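PDB 2V75: nuclear polyadenylated RNA-binding protein NAB2 from Saccharomyces cerevisiae, which binds the poly(A) tails of mRNAs and pre-mRNAs, protects them from degradation by the exosome, and takes part in poly(A) tail length control and nuclear export. Local coordinates for residues E8-I13 with Y34-I39; E16-I21 with E26-V31; S47-L52 with V59-L64. All coordinates share one frame; numbering follows the deposited sequence.

How the contacts relate
All three contacts lie in the all-helical N-terminal domain of Nab2. Contacts 1 and 2 join the same two helices, 7-18 and 28-40, with centres about 11 Å apart. Contact 2 sits at the loop that joins them. Contact 1 is the more buried of the two and closest to the centre of the chain. Contact 3 pairs helices 45-55 and 61-79. Contacts 1 and 2 meet across their segments through apolar groups. Contact 3 also has a buried apolar part, V49, L52 and L64, but adds a salt bridge between two exposed residues, D50 and R61. I35 and L38 of contact 1 pack on contact 3, and I21 of contact 2 touches T63 of contact 3.

Contact 1 of 3, residues E8-I13 with Y34-I39; sequences ENLKVI and YIVLLI
V36 puts its CG2 methyl against both L10 and K11, and this helix-helix packing joins helices 7-18 and 28-40 of the PWI-like helical N-terminal domain of Nab2. The shortest approach is K11 CG to V36 CG2, 3.7 Å. It is made by the aliphatic root of the lysine, whose chain crosses the valine at about a right angle. The leucine comes alongside instead: L10 CG is 3.9 Å from V36 CG2, and the two side chains run past each other in opposite directions. L10 CD2 also borders the same methyl. With V36 CG1 anti to the backbone N (chi1 168°), CG2 lies anti to the carbonyl carbon, where L10 and K11 meet it. The CA atoms of K11 and V36 are 6.2 Å apart.

Further out, I39 touches A71, F72 and L75 of helix 61-79, and I13 touches A74. I35 packs on V14 and L52. T7 also touches V36. Beyond CG the lysine chain is extended, which carries its amine away from the apolar contact to E8, one helical turn back. There K11 NZ forms a salt bridge of 2.9 Å with E8 OE2, reaching the carboxylate on its syn side, 28° out of its plane.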
loop_
_atom_site.group_PDB
_atom_site.type_symbol
_atom_site.label_atom_id
_atom_site.label_comp_id
_atom_site.label_asym_id
_atom_site.label_seq_id
_atom_site.Cartn_x
_atom_site.Cartn_y
_atom_site.Cartn_z
ATOM N N GLU A 8 4.521 8.428 7.501
ATOM C CA GLU A 8 5.461 8.801 6.443
ATOM C C GLU A 8 6.184 7.560 5.928
ATOM O O GLU A 8 6.305 7.351 4.723
ATOM C CB GLU A 8 6.439 9.894 6.911
ATOM C CG GLU A 8 5.809 11.278 7.096
ATOM C CD GLU A 8 5.040 11.773 5.871
ATOM O OE1 GLU A 8 5.630 11.887 4.777
ATOM O OE2 GLU A 8 3.831 12.069 5.988
ATOM N N ASN A 9 6.595 6.682 6.825
ATOM C CA ASN A 9 7.173 5.416 6.391
ATOM C C ASN A 9 6.179 4.495 5.688
ATOM O O ASN A 9 6.558 3.762 4.778
ATOM C CB ASN A 9 7.827 4.698 7.556
ATOM C CG ASN A 9 9.180 5.291 7.897
ATOM O OD1 ASN A 9 9.846 5.875 7.036
ATOM N ND2 ASN A 9 9.589 5.162 9.154
ATOM N N LEU A 10 4.919 4.517 6.100
ATOM C CA LEU A 10 3.928 3.717 5.384
ATOM C C LEU A 10 3.728 4.169 3.932
ATOM O O LEU A 10 3.604 3.353 3.028
ATOM C CB LEU A 10 2.609 3.696 6.152
ATOM C CG LEU A 10 1.673 2.620 5.647
ATOM C CD1 LEU A 10 2.222 1.185 5.731
ATOM C CD2 LEU A 10 0.327 2.722 6.363
ATOM N N LYS A 11 3.745 5.473 3.712
ATOM C CA LYS A 11 3.557 6.002 2.358
ATOM C C LYS A 11 4.725 5.551 1.501
ATOM O O LYS A 11 4.559 5.146 0.367
ATOM C CB LYS A 11 3.460 7.505 2.401
ATOM C CG LYS A 11 2.148 8.096 2.927
ATOM C CD LYS A 11 2.242 9.643 2.849
ATOM C CE LYS A 11 1.298 10.317 3.811
ATOM N NZ LYS A 11 1.733 11.698 4.079
ATOM N N VAL A 12 5.914 5.540 2.074
ATOM C CA VAL A 12 7.094 5.049 1.331
ATOM C C VAL A 12 6.976 3.565 1.048
ATOM O O VAL A 12 7.162 3.097 -0.076
ATOM C CB VAL A 12 8.395 5.315 2.071
ATOM C CG1 VAL A 12 9.543 4.513 1.445
ATOM C CG2 VAL A 12 8.756 6.810 2.061
ATOM N N ILE A 13 6.517 2.803 2.034
ATOM C CA ILE A 13 6.408 1.345 1.878
ATOM C C ILE A 13 5.374 0.976 0.846
ATOM O O ILE A 13 5.566 0.087 0.020
ATOM C CB ILE A 13 6.065 0.663 3.217
ATOM C CG1 ILE A 13 7.316 0.621 4.098
ATOM C CG2 ILE A 13 5.492 -0.756 3.011
ATOM C CD1 ILE A 13 6.949 0.317 5.582
ATOM N N TYR A 34 -3.169 8.193 -1.021
ATOM C CA TYR A 34 -4.604 7.951 -0.913
ATOM C C TYR A 34 -4.799 6.694 -0.060
ATOM O O TYR A 34 -5.657 6.669 0.828
ATOM C CB TYR A 34 -5.240 7.717 -2.272
ATOM C CG TYR A 34 -6.705 8.006 -2.324
ATOM C CD1 TYR A 34 -7.180 9.244 -2.660
ATOM C CD2 TYR A 34 -7.635 7.053 -1.990
ATOM C CE1 TYR A 34 -8.555 9.514 -2.690
ATOM C CE2 TYR A 34 -8.977 7.324 -2.005
ATOM C CZ TYR A 34 -9.449 8.547 -2.332
ATOM O OH TYR A 34 -10.830 8.694 -2.313
ATOM N N ILE A 35 -4.009 5.671 -0.327
ATOM C CA ILE A 35 -4.075 4.434 0.457
ATOM C C ILE A 35 -3.852 4.662 1.954
ATOM O O ILE A 35 -4.641 4.233 2.799
ATOM C CB ILE A 35 -3.157 3.328 -0.104
ATOM C CG1 ILE A 35 -3.689 2.862 -1.473
ATOM C CG2 ILE A 35 -3.010 2.184 0.943
ATOM C CD1 ILE A 35 -2.762 1.835 -2.148
ATOM N N VAL A 36 -2.836 5.431 2.284
ATOM C CA VAL A 36 -2.546 5.704 3.667
ATOM C C VAL A 36 -3.615 6.558 4.318
ATOM O O VAL A 36 -3.931 6.341 5.472
ATOM C CB VAL A 36 -1.153 6.307 3.771
ATOM C CG1 VAL A 36 -0.905 6.887 5.171
ATOM C CG2 VAL A 36 -0.146 5.235 3.329
ATOM N N LEU A 37 -4.211 7.497 3.582
ATOM C CA LEU A 37 -5.353 8.250 4.068
ATOM C C LEU A 37 -6.500 7.302 4.452
ATOM O O LEU A 37 -7.141 7.513 5.505
ATOM C CB LEU A 37 -5.848 9.234 2.995
ATOM C CG LEU A 37 -7.131 10.009 3.270
ATOM C CD1 LEU A 37 -6.932 11.064 4.335
ATOM C CD2 LEU A 37 -7.652 10.673 1.995
ATOM N N LEU A 38 -6.779 6.331 3.589
ATOM C CA LEU A 38 -7.909 5.407 3.818
ATOM C C LEU A 38 -7.609 4.534 5.050
ATOM O O LEU A 38 -8.466 4.319 5.876
ATOM C CB LEU A 38 -8.132 4.542 2.582
ATOM C CG LEU A 38 -8.731 5.313 1.387
ATOM C CD1 LEU A 38 -8.695 4.456 0.132
ATOM C CD2 LEU A 38 -10.118 5.839 1.769
ATOM N N ILE A 39 -6.369 4.094 5.202
ATOM C CA ILE A 39 -6.003 3.124 6.250
ATOM C C ILE A 39 -5.919 3.816 7.577
ATOM O O ILE A 39 -6.584 3.424 8.531
ATOM C CB ILE A 39 -4.694 2.387 5.970
ATOM C CG1 ILE A 39 -4.902 1.427 4.799
ATOM C CG2 ILE A 39 -4.187 1.702 7.265
ATOM C CD1 ILE A 39 -3.631 0.753 4.267
#

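Contact 2 of 3, residues E16-I21 with E26-V31; sequences EKLAGI and EDIKYV
L18 and I28 face each other between two consecutive helices, 7-18 and 28-40, packed at the loop that joins them, in the PWI-like N-terminal domain of Nab2. The CA atoms of L18 and I28 are 6.5 Å apart.

The tight part is built on L18, which is buried. L18 CD1 meets V31 CG1 at 3.7 Å. L18 CD1 is also 3.7 Å from the backbone oxygen I28 O and borders I28 CG2. One methyl thus packs against the first turn of the second helix, on two side chains and a carbonyl oxygen. L18 CB adds a second contact point, 4.0 Å from I28 CG2. The L18 side chain has CG opposite its carbonyl carbon (chi1 -64°), and the chain is extended beyond it, which carries CD1 across to V31. L18 also packs on F24 and V67, and V31 on F56.

The other side is looser and nearer solvent. Here the far end of I28 reaches A19, an exposed residue. I28 CD1 comes 3.9 Å from A19 CA. The two side chains are farther apart, with A19 CB 4.3 Å from I28 CD1. A19 lies within a type I beta turn from L18 to I21. The CB of E16 points away from segment 26-31, and its carboxylate pairs with R92, while K17 NZ bonds to N66.

The start of the second helix is fixed by its own cap. D27 is the N-cap residue, and its CB points away from segment 16-21. Its carboxylate serves a backbone amide of the first turn: Y30 N donates to D27 OD1 over 3.1 Å at 161°, approaching from above the carboxylate plane, 55° out of it.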
loop_
_atom_site.group_PDB
_atom_site.type_symbol
_atom_site.label_atom_id
_atom_site.label_comp_id
_atom_site.label_asym_id
_atom_site.label_seq_id
_atom_site.Cartn_x
_atom_site.Cartn_y
_atom_site.Cartn_z
ATOM N N GLU A 16 6.804 1.649 -2.566
ATOM C CA GLU A 16 7.764 0.627 -2.956
ATOM C C GLU A 16 7.032 -0.588 -3.542
ATOM O O GLU A 16 7.473 -1.196 -4.536
ATOM C CB GLU A 16 8.638 0.221 -1.761
ATOM C CG GLU A 16 9.492 1.321 -1.262
ATOM C CD GLU A 16 10.623 1.677 -2.197
ATOM O OE1 GLU A 16 11.196 0.808 -2.899
ATOM O OE2 GLU A 16 11.076 2.833 -2.112
ATOM N N LYS A 17 5.923 -0.923 -2.912
ATOM C CA LYS A 17 5.088 -2.052 -3.369
ATOM C C LYS A 17 4.503 -1.760 -4.747
ATOM O O LYS A 17 4.649 -2.556 -5.687
ATOM C CB LYS A 17 4.011 -2.336 -2.346
ATOM C CG LYS A 17 3.020 -3.470 -2.727
ATOM C CD LYS A 17 3.658 -4.811 -2.809
ATOM C CE LYS A 17 2.551 -5.829 -3.133
ATOM N NZ LYS A 17 2.995 -7.211 -2.993
ATOM N N LEU A 18 3.918 -0.573 -4.891
ATOM C CA LEU A 18 3.384 -0.112 -6.193
ATOM C C LEU A 18 4.429 -0.109 -7.308
ATOM O O LEU A 18 4.179 -0.496 -8.467
ATOM C CB LEU A 18 2.765 1.266 -6.003
ATOM C CG LEU A 18 1.548 1.366 -5.080
ATOM C CD1 LEU A 18 1.180 2.878 -4.999
ATOM C CD2 LEU A 18 0.389 0.495 -5.606
ATOM N N ALA A 19 5.652 0.305 -6.979
ATOM C CA ALA A 19 6.689 0.372 -7.986
ATOM C C ALA A 19 7.032 -0.986 -8.587
ATOM O O ALA A 19 7.726 -1.049 -9.617
ATOM C CB ALA A 19 7.976 0.998 -7.409
ATOM N N GLY A 20 6.671 -2.052 -7.896
ATOM C CA GLY A 20 7.068 -3.401 -8.332
ATOM C C GLY A 20 5.999 -4.086 -9.172
ATOM O O GLY A 20 6.192 -5.200 -9.673
ATOM N N ILE A 21 4.888 -3.392 -9.376
ATOM C CA ILE A 21 3.754 -3.950 -10.123
ATOM C C ILE A 21 3.916 -3.744 -11.623
ATOM O O ILE A 21 3.967 -2.608 -12.119
ATOM C CB ILE A 21 2.416 -3.303 -9.674
ATOM C CG1 ILE A 21 2.201 -3.582 -8.196
ATOM C CG2 ILE A 21 1.282 -3.704 -10.637
ATOM C CD1 ILE A 21 1.013 -2.837 -7.598
ATOM N N GLU A 26 -0.228 4.445 -12.918
ATOM C CA GLU A 26 -0.830 5.538 -12.173
ATOM C C GLU A 26 0.222 6.291 -11.355
ATOM O O GLU A 26 1.325 5.812 -11.150
ATOM C CB GLU A 26 -1.911 4.943 -11.269
ATOM C CG GLU A 26 -2.978 4.129 -12.026
ATOM C CD GLU A 26 -4.105 5.010 -12.533
ATOM O OE1 GLU A 26 -3.872 6.233 -12.695
ATOM O OE2 GLU A 26 -5.215 4.476 -12.748
ATOM N N ASP A 27 -0.120 7.475 -10.859
ATOM C CA ASP A 27 0.806 8.288 -10.085
ATOM C C ASP A 27 1.028 7.557 -8.770
ATOM O O ASP A 27 0.096 7.462 -7.948
ATOM C CB ASP A 27 0.130 9.652 -9.915
ATOM C CG ASP A 27 0.946 10.644 -9.136
ATOM O OD1 ASP A 27 1.706 10.282 -8.215
ATOM O OD2 ASP A 27 0.791 11.841 -9.431
ATOM N N ILE A 28 2.247 7.025 -8.564
ATOM C CA ILE A 28 2.507 6.162 -7.406
ATOM C C ILE A 28 2.395 6.957 -6.109
ATOM O O ILE A 28 1.779 6.478 -5.183
ATOM C CB ILE A 28 3.879 5.476 -7.526
ATOM C CG1 ILE A 28 3.791 4.340 -8.542
ATOM C CG2 ILE A 28 4.357 4.925 -6.205
ATOM C CD1 ILE A 28 5.220 3.844 -8.957
ATOM N N LYS A 29 2.949 8.161 -6.076
ATOM C CA LYS A 29 3.025 8.967 -4.859
ATOM C C LYS A 29 1.585 9.268 -4.434
ATOM O O LYS A 29 1.233 9.165 -3.258
ATOM C CB LYS A 29 3.794 10.236 -5.126
ATOM C CG LYS A 29 4.125 11.052 -3.885
ATOM C CD LYS A 29 5.021 12.273 -4.181
ATOM C CE LYS A 29 6.506 11.908 -4.219
ATOM N NZ LYS A 29 6.893 11.103 -3.022
ATOM N N TYR A 30 0.737 9.579 -5.409
ATOM C CA TYR A 30 -0.661 9.904 -5.084
ATOM C C TYR A 30 -1.422 8.694 -4.600
ATOM O O TYR A 30 -2.108 8.793 -3.572
ATOM C CB TYR A 30 -1.390 10.459 -6.297
ATOM C CG TYR A 30 -2.867 10.731 -6.045
ATOM C CD1 TYR A 30 -3.256 11.787 -5.250
ATOM C CD2 TYR A 30 -3.866 9.952 -6.616
ATOM C CE1 TYR A 30 -4.611 12.066 -5.043
ATOM C CE2 TYR A 30 -5.235 10.216 -6.393
ATOM C CZ TYR A 30 -5.587 11.273 -5.582
ATOM O OH TYR A 30 -6.919 11.611 -5.371
ATOM N N VAL A 31 -1.326 7.577 -5.333
ATOM C CA VAL A 31 -1.986 6.314 -4.917
ATOM C C VAL A 31 -1.506 5.938 -3.497
ATOM O O VAL A 31 -2.319 5.593 -2.628
ATOM C CB VAL A 31 -1.799 5.168 -5.926
ATOM C CG1 VAL A 31 -2.403 3.834 -5.410
ATOM C CG2 VAL A 31 -2.365 5.520 -7.316
#

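Contact 3 of 3, residues S47-L52 with V59-L64; sequences SVVDEL and VSRDTL
R61 grips D50 end-on, with both terminal nitrogens on a single oxygen, and so bridges the consecutive helices 45-55 and 61-79 of the PWI-like N-terminal domain. R61 NH2 to D50 OD1 is 2.6 Å and R61 NH1 to D50 OD1 is 2.7 Å. Both bonds are bent, near 140°. The oxygen lies almost in the guanidinium plane, but the carboxylate is turned 62° from it. NH1 meets OD1 nearly along its C-O axis, while NH2 comes from above the carboxylate plane. The arginine chain is extended from CG to NE, which carries the guanidinium across to D50; both residues are exposed.

V49 CG1 sits over one guanidinium face, offset toward its rim, 3.8 Å from R61 CZ. The same methyl packs on L64 CB. Deeper in, L64 CD2 is 3.9 Å from L52 CB, and L64 CD1 lies beside the L52 carbonyl carbon. Trimming L64 to an alanine removes CG, CD1 and CD2 and would probably open a gap against L52 CB and the L52 backbone.

S60 caps helix 61-79: T63 N donates to S60 OG over 3.0 Å. One turn beyond L64, V68 takes V48, V49 and L52. Helix 28-40 packs on helix 45-55 as well, with I35 on L52 and L38 on V48 and E51.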
loop_
_atom_site.group_PDB
_atom_site.type_symbol
_atom_site.label_atom_id
_atom_site.label_comp_id
_atom_site.label_asym_id
_atom_site.label_seq_id
_atom_site.Cartn_x
_atom_site.Cartn_y
_atom_site.Cartn_z
ATOM N N SER A 47 -13.196 -2.171 2.362
ATOM C CA SER A 47 -13.570 -0.777 2.092
ATOM C C SER A 47 -12.428 -0.031 1.422
ATOM O O SER A 47 -12.633 0.814 0.555
ATOM C CB SER A 47 -14.055 -0.040 3.351
ATOM O OG SER A 47 -12.984 0.589 4.067
ATOM N N VAL A 48 -11.197 -0.317 1.790
ATOM C CA VAL A 48 -10.090 0.357 1.150
ATOM C C VAL A 48 -9.954 -0.167 -0.299
ATOM O O VAL A 48 -9.718 0.611 -1.219
ATOM C CB VAL A 48 -8.777 0.219 1.938
ATOM C CG1 VAL A 48 -7.607 0.818 1.159
ATOM C CG2 VAL A 48 -9.000 0.780 3.382
ATOM N N VAL A 49 -10.068 -1.469 -0.495
ATOM C CA VAL A 49 -9.938 -2.021 -1.853
ATOM C C VAL A 49 -11.055 -1.505 -2.754
ATOM O O VAL A 49 -10.813 -0.986 -3.859
ATOM C CB VAL A 49 -9.886 -3.542 -1.810
ATOM C CG1 VAL A 49 -9.836 -4.123 -3.241
ATOM C CG2 VAL A 49 -8.618 -3.970 -1.061
ATOM N N ASP A 50 -12.263 -1.577 -2.229
ATOM C CA ASP A 50 -13.434 -0.983 -2.884
ATOM C C ASP A 50 -13.196 0.460 -3.361
ATOM O O ASP A 50 -13.487 0.775 -4.510
ATOM C CB ASP A 50 -14.632 -0.978 -1.937
ATOM C CG ASP A 50 -15.289 -2.307 -1.822
ATOM O OD1 ASP A 50 -14.960 -3.195 -2.644
ATOM O OD2 ASP A 50 -16.162 -2.435 -0.920
ATOM N N GLU A 51 -12.674 1.329 -2.491
ATOM C CA GLU A 51 -12.509 2.730 -2.796
ATOM C C GLU A 51 -11.463 2.860 -3.889
ATOM O O GLU A 51 -11.670 3.615 -4.842
ATOM C CB GLU A 51 -12.167 3.562 -1.547
ATOM C CG GLU A 51 -11.701 4.986 -1.761
ATOM C CD GLU A 51 -12.835 6.007 -1.805
ATOM O OE1 GLU A 51 -13.979 5.586 -2.096
ATOM O OE2 GLU A 51 -12.569 7.207 -1.547
ATOM N N LEU A 52 -10.363 2.121 -3.796
ATOM C CA LEU A 52 -9.300 2.212 -4.798
ATOM C C LEU A 52 -9.791 1.741 -6.190
ATOM O O LEU A 52 -9.440 2.320 -7.231
ATOM C CB LEU A 52 -8.092 1.383 -4.376
ATOM C CG LEU A 52 -7.353 1.861 -3.132
ATOM C CD1 LEU A 52 -6.315 0.770 -2.617
ATOM C CD2 LEU A 52 -6.756 3.174 -3.444
ATOM N N VAL A 59 -5.945 -0.981 -12.690
ATOM C CA VAL A 59 -5.387 -1.914 -11.718
ATOM C C VAL A 59 -6.493 -2.873 -11.289
ATOM O O VAL A 59 -7.612 -2.457 -10.908
ATOM C CB VAL A 59 -4.851 -1.219 -10.459
ATOM C CG1 VAL A 59 -3.870 -2.239 -9.650
ATOM C CG2 VAL A 59 -4.185 0.106 -10.884
ATOM N N SER A 60 -6.172 -4.152 -11.358
ATOM C CA SER A 60 -7.138 -5.191 -10.987
ATOM C C SER A 60 -7.463 -5.131 -9.507
ATOM O O SER A 60 -6.638 -4.699 -8.671
ATOM C CB SER A 60 -6.612 -6.591 -11.365
ATOM O OG SER A 60 -5.498 -6.890 -10.558
ATOM N N ARG A 61 -8.655 -5.607 -9.153
ATOM C CA ARG A 61 -8.995 -5.715 -7.738
ATOM C C ARG A 61 -8.064 -6.695 -7.021
ATOM O O ARG A 61 -7.644 -6.453 -5.889
ATOM C CB ARG A 61 -10.479 -6.067 -7.584
ATOM C CG ARG A 61 -10.888 -6.313 -6.238
ATOM C CD ARG A 61 -12.443 -6.522 -6.129
ATOM N NE ARG A 61 -12.719 -6.324 -4.719
ATOM C CZ ARG A 61 -13.354 -5.295 -4.159
ATOM N NH1 ARG A 61 -13.956 -4.342 -4.861
ATOM N NH2 ARG A 61 -13.433 -5.305 -2.832
ATOM N N ASP A 62 -7.681 -7.775 -7.682
ATOM C CA ASP A 62 -6.738 -8.709 -7.073
ATOM C C ASP A 62 -5.435 -7.991 -6.711
ATOM O O ASP A 62 -4.916 -8.102 -5.599
ATOM C CB ASP A 62 -6.427 -9.879 -8.014
ATOM C CG ASP A 62 -5.573 -10.920 -7.342
ATOM O OD1 ASP A 62 -6.096 -11.637 -6.471
ATOM O OD2 ASP A 62 -4.397 -10.986 -7.693
ATOM N N THR A 63 -4.882 -7.228 -7.651
ATOM C CA THR A 63 -3.654 -6.472 -7.384
ATOM C C THR A 63 -3.840 -5.422 -6.293
ATOM O O THR A 63 -3.014 -5.323 -5.354
ATOM C CB THR A 63 -3.120 -5.847 -8.683
ATOM O OG1 THR A 63 -2.701 -6.927 -9.495
ATOM C CG2 THR A 63 -1.919 -4.862 -8.406
ATOM N N LEU A 64 -4.959 -4.719 -6.325
ATOM C CA LEU A 64 -5.229 -3.722 -5.284
ATOM C C LEU A 64 -5.295 -4.397 -3.926
ATOM O O LEU A 64 -4.788 -3.883 -2.927
ATOM C CB LEU A 64 -6.534 -2.947 -5.523
ATOM C CG LEU A 64 -6.450 -1.993 -6.733
ATOM C CD1 LEU A 64 -7.856 -1.521 -7.119
ATOM C CD2 LEU A 64 -5.527 -0.829 -6.369
#